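Local coordinates for conserved hypothetical protein (Streptococcus pneumoniae, PDB 4QDY) that is of unknown function but belongs to the YbbR-like family and carries two YbbR domains built mainly of beta strands, at residues A49-E54 against D81-L86; P116-S121 against A152-S157; Q171-D174 against V178-P181. All coordinates share one frame; numbering follows the deposited sequence.

Contact 1 lies in the first YbbR-like half; contacts 2 and 3 lie in the second, on the other side of the chain's centre, their centres about 44 and 39 Å from that of contact 1. Contact 1 is partly buried and joins helix 45-52 to a loop, largely by van der Waals packing around a carboxylate. Contact 2, buried, links a loop to the end of strand 149-153 and the chain after it through one glutamine. Contact 3, partly buried, is the most regular, with backbone pairing between neighbours in sequence. Contacts 2 and 3 share a sheet through strands 149-153 and 164-173, touch where Val-153 CG1 meets Gln-171 OE1 at 3.5 Å, and both reach the second subunit.

Contact 1 of 3, residues A49-E54 against D81-L86; sequences ASEMQE and DLPNGL
Glu-51 OE2 is gripped by two backbone amides, those of Lys-58 and Phe-59, just beyond the 49-54 segment, while the carboxylate that carries it rests against the ring of Pro-83. The side chains of Glu-51 and Pro-83 approach from opposite directions. The two oxygens share the CG-CD side of the ring: OE2 lies 3.4 Å from Pro-83 CD, and OE1 sits 3.4 Å from Pro-83 CG. Between them, the carboxyl carbon Glu-51 CD is 3.5 Å from Pro-83 CD. A bend at chi2 (58°) turns the carboxylate out of line with the inner part of the chain. Further in, Glu-51 CG touches Leu-86 CD1 at 4.3 Å, a loose apolar contact, and Leu-86 also packs on Ser-47 and Leu-48 of the same helix.

The 81-86 segment leads from strand 71-80 to strand 87-113. It makes a type II turn from Pro-83 to Leu-86, with Gly-85 at the position of positive phi, and this brings the ring and the leucine round to the same glutamate. Glu-51 and Leu-82 both touch Leu-40 of strand 35-42. Glu-51 is buried, and its charge is probably stabilised by the two amides; Pro-83 contributes ring carbons to the contact, beside a carboxylate whose OE2 is held by the amides of Lys-58 and Phe-59.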
# COMPACT_ATOMS: atom_id res chain seq x y z
N ALA A 49 3.15 -2.25 -27.27
CA ALA A 49 2.04 -3.17 -27.02
C ALA A 49 2.46 -4.31 -26.09
O ALA A 49 1.72 -4.62 -25.15
CB ALA A 49 1.52 -3.73 -28.33
N SER A 50 3.63 -4.93 -26.34
CA SER A 50 4.15 -6.05 -25.55
C SER A 50 4.56 -5.59 -24.15
O SER A 50 4.53 -6.39 -23.21
CB SER A 50 5.34 -6.70 -26.24
OG SER A 50 6.44 -5.81 -26.36
N GLU A 51 4.95 -4.32 -24.00
CA GLU A 51 5.38 -3.75 -22.73
C GLU A 51 4.17 -3.32 -21.89
O GLU A 51 4.28 -3.19 -20.67
CB GLU A 51 6.33 -2.58 -22.99
CG GLU A 51 7.44 -2.46 -21.97
CD GLU A 51 8.37 -3.65 -21.80
OE1 GLU A 51 8.54 -4.44 -22.76
OE2 GLU A 51 8.99 -3.74 -20.72
N MSE A 52 3.02 -3.11 -22.55
CA MSE A 52 1.74 -2.74 -21.93
C MSE A 52 1.09 -4.01 -21.36
O MSE A 52 0.51 -3.96 -20.27
CB MSE A 52 0.86 -2.05 -22.98
CG MSE A 52 -0.48 -1.55 -22.46
SE MSE A 52 -1.42 -0.49 -23.82
CE MSE A 52 -1.57 -1.83 -25.27
N GLN A 53 1.23 -5.14 -22.08
CA GLN A 53 0.74 -6.46 -21.70
C GLN A 53 1.61 -7.00 -20.56
O GLN A 53 2.84 -7.08 -20.71
CB GLN A 53 0.74 -7.41 -22.92
CG GLN A 53 0.33 -8.87 -22.65
CD GLN A 53 -1.10 -9.07 -22.19
OE1 GLN A 53 -2.01 -8.29 -22.50
NE2 GLN A 53 -1.34 -10.19 -21.52
N GLU A 54 0.98 -7.36 -19.42
CA GLU A 54 1.62 -7.87 -18.20
C GLU A 54 2.43 -9.16 -18.48
O GLU A 54 3.51 -9.33 -17.91
CB GLU A 54 0.53 -8.16 -17.15
CG GLU A 54 1.05 -8.64 -15.80
CD GLU A 54 -0.01 -9.04 -14.78
OE1 GLU A 54 -1.16 -8.56 -14.87
OE2 GLU A 54 0.35 -9.80 -13.85
N ASP A 81 15.12 -2.29 -16.73
CA ASP A 81 14.96 -3.27 -17.82
C ASP A 81 13.94 -2.79 -18.90
O ASP A 81 13.28 -3.62 -19.53
CB ASP A 81 14.52 -4.64 -17.28
CG ASP A 81 15.50 -5.29 -16.30
OD1 ASP A 81 16.73 -5.14 -16.50
OD2 ASP A 81 15.03 -6.01 -15.40
N LEU A 82 13.86 -1.46 -19.14
CA LEU A 82 12.98 -0.91 -20.18
C LEU A 82 13.62 -1.15 -21.56
O LEU A 82 14.78 -0.79 -21.75
CB LEU A 82 12.70 0.60 -19.96
CG LEU A 82 11.80 1.29 -21.01
CD1 LEU A 82 10.33 0.97 -20.80
CD2 LEU A 82 11.98 2.79 -20.96
N PRO A 83 12.88 -1.75 -22.53
CA PRO A 83 13.48 -2.00 -23.86
C PRO A 83 13.85 -0.71 -24.58
O PRO A 83 13.21 0.33 -24.38
CB PRO A 83 12.38 -2.75 -24.62
CG PRO A 83 11.13 -2.49 -23.88
CD PRO A 83 11.50 -2.27 -22.46
N ASN A 84 14.90 -0.79 -25.41
CA ASN A 84 15.44 0.32 -26.20
C ASN A 84 14.40 0.85 -27.20
O ASN A 84 13.59 0.08 -27.72
CB ASN A 84 16.71 -0.12 -26.94
CG ASN A 84 17.84 -0.57 -26.05
OD1 ASN A 84 18.02 -0.10 -24.91
ND2 ASN A 84 18.69 -1.45 -26.57
N GLY A 85 14.44 2.16 -27.42
CA GLY A 85 13.51 2.85 -28.31
C GLY A 85 12.26 3.34 -27.61
O GLY A 85 11.36 3.89 -28.26
N LEU A 86 12.20 3.15 -26.28
CA LEU A 86 11.06 3.57 -25.45
C LEU A 86 11.49 4.54 -24.34
O LEU A 86 12.61 4.46 -23.84
CB LEU A 86 10.34 2.37 -24.82
CG LEU A 86 9.62 1.37 -25.74
CD1 LEU A 86 8.95 0.30 -24.92
CD2 LEU A 86 8.56 2.05 -26.60

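Contact 2 of 3, residues P116-S121 against A152-S157; sequences PSQIDS and AVLPTS
Gln-118 supplies the polar link to the 152-157 segment, and that link is slight: its NE2 gives a straight but weak hydrogen bond to Leu-154 O, 3.4 Å long with an angle of 174° at the hydrogen. The next carbonyl oxygen, Pro-155 O, lies 2.8 Å from Gln-118 NE2, but at too poor an angle to count as a bond. At the other end of the amide, OE1 accepts from the backbone N of Asp-115, which is the stronger hold on the group.

Van der Waals packing accompanies this. Leu-154 comes from the opposite direction and sets its CD2 branch 3.6 Å from Gln-118 OE1 and 3.7 Å from Gln-118 CD. With CG anti to the carbonyl carbon (chi1 -64°) and the chain extended beyond it, the glutamine reaches as far as Thr-156, where NE2 lies 3.5 Å from Thr-156 CA. Leu-154 also packs on Ile-114 and Ile-160.

Backbone bonding between Gln-118 and Ile-160 ties the same loop down nearby. The buried amide is thus held by its oxygen within its own loop, leaving its nitrogen to bridge to the backbone that follows strand 149-153.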
# COMPACT_ATOMS: atom_id res chain seq x y z
N PRO A 116 -26.06 -2.99 10.19
CA PRO A 116 -27.50 -3.37 10.16
C PRO A 116 -28.09 -3.54 8.75
O PRO A 116 -29.11 -4.21 8.62
CB PRO A 116 -28.19 -2.19 10.85
CG PRO A 116 -27.15 -1.11 10.99
CD PRO A 116 -25.85 -1.84 11.09
N SER A 117 -27.45 -2.97 7.69
CA SER A 117 -27.92 -3.11 6.30
C SER A 117 -27.75 -4.55 5.81
O SER A 117 -28.53 -5.01 4.98
CB SER A 117 -27.17 -2.15 5.38
OG SER A 117 -25.79 -2.46 5.29
N GLN A 118 -26.72 -5.24 6.32
CA GLN A 118 -26.38 -6.63 5.99
C GLN A 118 -27.35 -7.61 6.66
O GLN A 118 -27.54 -8.72 6.15
CB GLN A 118 -24.93 -6.94 6.40
CG GLN A 118 -23.89 -6.12 5.65
CD GLN A 118 -22.49 -6.31 6.17
OE1 GLN A 118 -22.19 -6.09 7.35
NE2 GLN A 118 -21.57 -6.64 5.28
N ILE A 119 -27.96 -7.21 7.80
CA ILE A 119 -28.93 -8.03 8.55
C ILE A 119 -30.30 -7.91 7.88
O ILE A 119 -30.76 -6.80 7.61
CB ILE A 119 -28.99 -7.60 10.06
CG1 ILE A 119 -27.57 -7.45 10.67
CG2 ILE A 119 -29.87 -8.57 10.87
CD1 ILE A 119 -27.51 -6.73 12.04
N ASP A 120 -30.96 -9.06 7.62
CA ASP A 120 -32.29 -9.10 7.00
C ASP A 120 -33.34 -8.61 8.00
O ASP A 120 -33.17 -8.77 9.21
CB ASP A 120 -32.62 -10.53 6.51
CG ASP A 120 -33.91 -10.67 5.70
OD1 ASP A 120 -34.34 -9.66 5.09
OD2 ASP A 120 -34.43 -11.80 5.61
N SER A 121 -34.41 -7.98 7.49
CA SER A 121 -35.51 -7.42 8.28
C SER A 121 -36.28 -8.51 9.05
O SER A 121 -36.71 -8.26 10.18
CB SER A 121 -36.47 -6.65 7.39
OG SER A 121 -37.01 -7.46 6.36
N ALA A 152 -13.37 -7.95 13.54
CA ALA A 152 -13.68 -9.03 12.60
C ALA A 152 -14.93 -8.61 11.83
O ALA A 152 -16.04 -9.06 12.11
CB ALA A 152 -13.86 -10.35 13.34
N VAL A 153 -14.72 -7.67 10.89
CA VAL A 153 -15.76 -7.03 10.08
C VAL A 153 -16.23 -8.00 8.96
O VAL A 153 -15.42 -8.58 8.25
CB VAL A 153 -15.26 -5.66 9.51
CG1 VAL A 153 -13.93 -5.77 8.76
CG2 VAL A 153 -16.33 -4.97 8.66
N LEU A 154 -17.56 -8.15 8.84
CA LEU A 154 -18.24 -8.96 7.83
C LEU A 154 -18.07 -8.30 6.45
O LEU A 154 -18.33 -7.09 6.34
CB LEU A 154 -19.74 -9.11 8.20
CG LEU A 154 -20.68 -9.81 7.20
CD1 LEU A 154 -20.38 -11.30 7.08
CD2 LEU A 154 -22.12 -9.66 7.62
N PRO A 155 -17.65 -9.04 5.39
CA PRO A 155 -17.49 -8.41 4.06
C PRO A 155 -18.79 -7.77 3.58
O PRO A 155 -19.87 -8.32 3.80
CB PRO A 155 -17.07 -9.57 3.16
CG PRO A 155 -16.46 -10.56 4.08
CD PRO A 155 -17.28 -10.47 5.33
N THR A 156 -18.68 -6.58 2.96
CA THR A 156 -19.78 -5.74 2.46
C THR A 156 -20.74 -6.54 1.54
O THR A 156 -21.95 -6.35 1.62
CB THR A 156 -19.20 -4.53 1.70
OG1 THR A 156 -18.19 -3.91 2.51
CG2 THR A 156 -20.25 -3.50 1.32
N SER A 157 -20.19 -7.46 0.72
CA SER A 157 -20.92 -8.31 -0.22
C SER A 157 -21.79 -9.37 0.49
O SER A 157 -22.75 -9.86 -0.12
CB SER A 157 -19.94 -9.02 -1.15
OG SER A 157 -19.02 -9.82 -0.43

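Contact 3 of 3, residues Q171-D174 against V178-P181; sequences QAID and VVLP
Asp-174 OD1 takes the backbone N-H of Val-178 in a 2.7 Å bond, with 163° at the hydrogen, and the donor reaches the oxygen from above the carboxylate plane. Chi1 of Asp-174, at 61°, puts CG between the backbone N and the carbonyl carbon, which folds the acid back over the turn. The same OD1 also receives a weak bond from Asn-176 N, as in an Asx turn, while OD2 has a long, weak ion pair with Arg-146.

Two backbone bonds continue the pairing. Leu-180 N donates almost straight to Ala-172 O, 2.8 Å away with 176° at the hydrogen. Asp-174 N donates to Val-178 O at 3.2 Å, less directly, from a position tilted out of the carbonyl plane. Between these bonds, Ile-173 and Val-179 form a non-hydrogen-bonded antiparallel pair, their CA atoms 4.5 Å apart. Each carbonyl oxygen also faces a CA-H group: Ile-173 CA lies 3.1 Å from Val-178 O, and Val-179 CA approaches Ala-172 O.

Around this backbone core the side chains pack. The CG2 methyl of Val-179 meets Ile-173 CG2 at 3.9 Å and, nearer, Gln-171 OE1 at 3.7 Å, so one methyl touches both residues. On another flank Leu-180 lays CD1 against Asp-174 CB at 4.1 Å and also packs on Arg-146 and Ile-147. Val-178 packs on Arg-146 of the second subunit, and Gln-171 on Thr-72 of that subunit.

With three residues between the segments, this is a short hairpin-like turn with a single antiparallel bridge, closed by the aspartate, at the end of strand 164-173.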
# COMPACT_ATOMS: atom_id res chain seq x y z
N GLN A 171 -9.14 -6.33 11.08
CA GLN A 171 -8.62 -4.96 10.96
C GLN A 171 -8.27 -4.37 12.33
O GLN A 171 -8.97 -4.63 13.31
CB GLN A 171 -9.63 -4.03 10.26
CG GLN A 171 -9.91 -4.36 8.79
CD GLN A 171 -10.92 -3.42 8.17
OE1 GLN A 171 -11.89 -2.98 8.80
NE2 GLN A 171 -10.75 -3.15 6.89
N ALA A 172 -7.20 -3.56 12.38
CA ALA A 172 -6.76 -2.88 13.60
C ALA A 172 -7.22 -1.43 13.57
O ALA A 172 -6.86 -0.69 12.65
CB ALA A 172 -5.25 -2.96 13.74
N ILE A 173 -8.07 -1.03 14.53
CA ILE A 173 -8.62 0.33 14.57
C ILE A 173 -8.24 1.04 15.89
O ILE A 173 -7.92 0.38 16.89
CB ILE A 173 -10.16 0.37 14.35
CG1 ILE A 173 -10.95 -0.34 15.49
CG2 ILE A 173 -10.54 -0.16 12.95
CD1 ILE A 173 -12.46 -0.08 15.52
N ASP A 174 -8.29 2.39 15.88
CA ASP A 174 -8.02 3.24 17.04
C ASP A 174 -9.35 3.61 17.73
O ASP A 174 -10.41 3.20 17.26
CB ASP A 174 -7.21 4.50 16.64
CG ASP A 174 -7.84 5.47 15.65
OD1 ASP A 174 -9.03 5.29 15.31
OD2 ASP A 174 -7.15 6.43 15.24
N VAL A 178 -10.53 4.37 13.21
CA VAL A 178 -9.72 4.49 12.00
C VAL A 178 -8.89 3.22 11.80
O VAL A 178 -8.17 2.82 12.72
CB VAL A 178 -8.80 5.75 12.05
CG1 VAL A 178 -8.01 5.91 10.75
CG2 VAL A 178 -9.59 7.01 12.35
N VAL A 179 -8.96 2.61 10.60
CA VAL A 179 -8.19 1.41 10.23
C VAL A 179 -6.72 1.85 10.09
O VAL A 179 -6.39 2.68 9.25
CB VAL A 179 -8.74 0.73 8.94
CG1 VAL A 179 -7.90 -0.49 8.55
CG2 VAL A 179 -10.20 0.32 9.13
N LEU A 180 -5.87 1.32 10.97
CA LEU A 180 -4.45 1.67 11.07
C LEU A 180 -3.56 0.79 10.18
O LEU A 180 -3.87 -0.39 10.00
CB LEU A 180 -3.99 1.55 12.54
CG LEU A 180 -4.71 2.43 13.58
CD1 LEU A 180 -4.34 2.04 14.98
CD2 LEU A 180 -4.43 3.91 13.36
N PRO A 181 -2.44 1.34 9.62
CA PRO A 181 -1.55 0.52 8.78
C PRO A 181 -0.78 -0.50 9.63
O PRO A 181 0.22 -0.18 10.29
CB PRO A 181 -0.62 1.54 8.11
CG PRO A 181 -0.64 2.72 9.00
CD PRO A 181 -1.94 2.73 9.74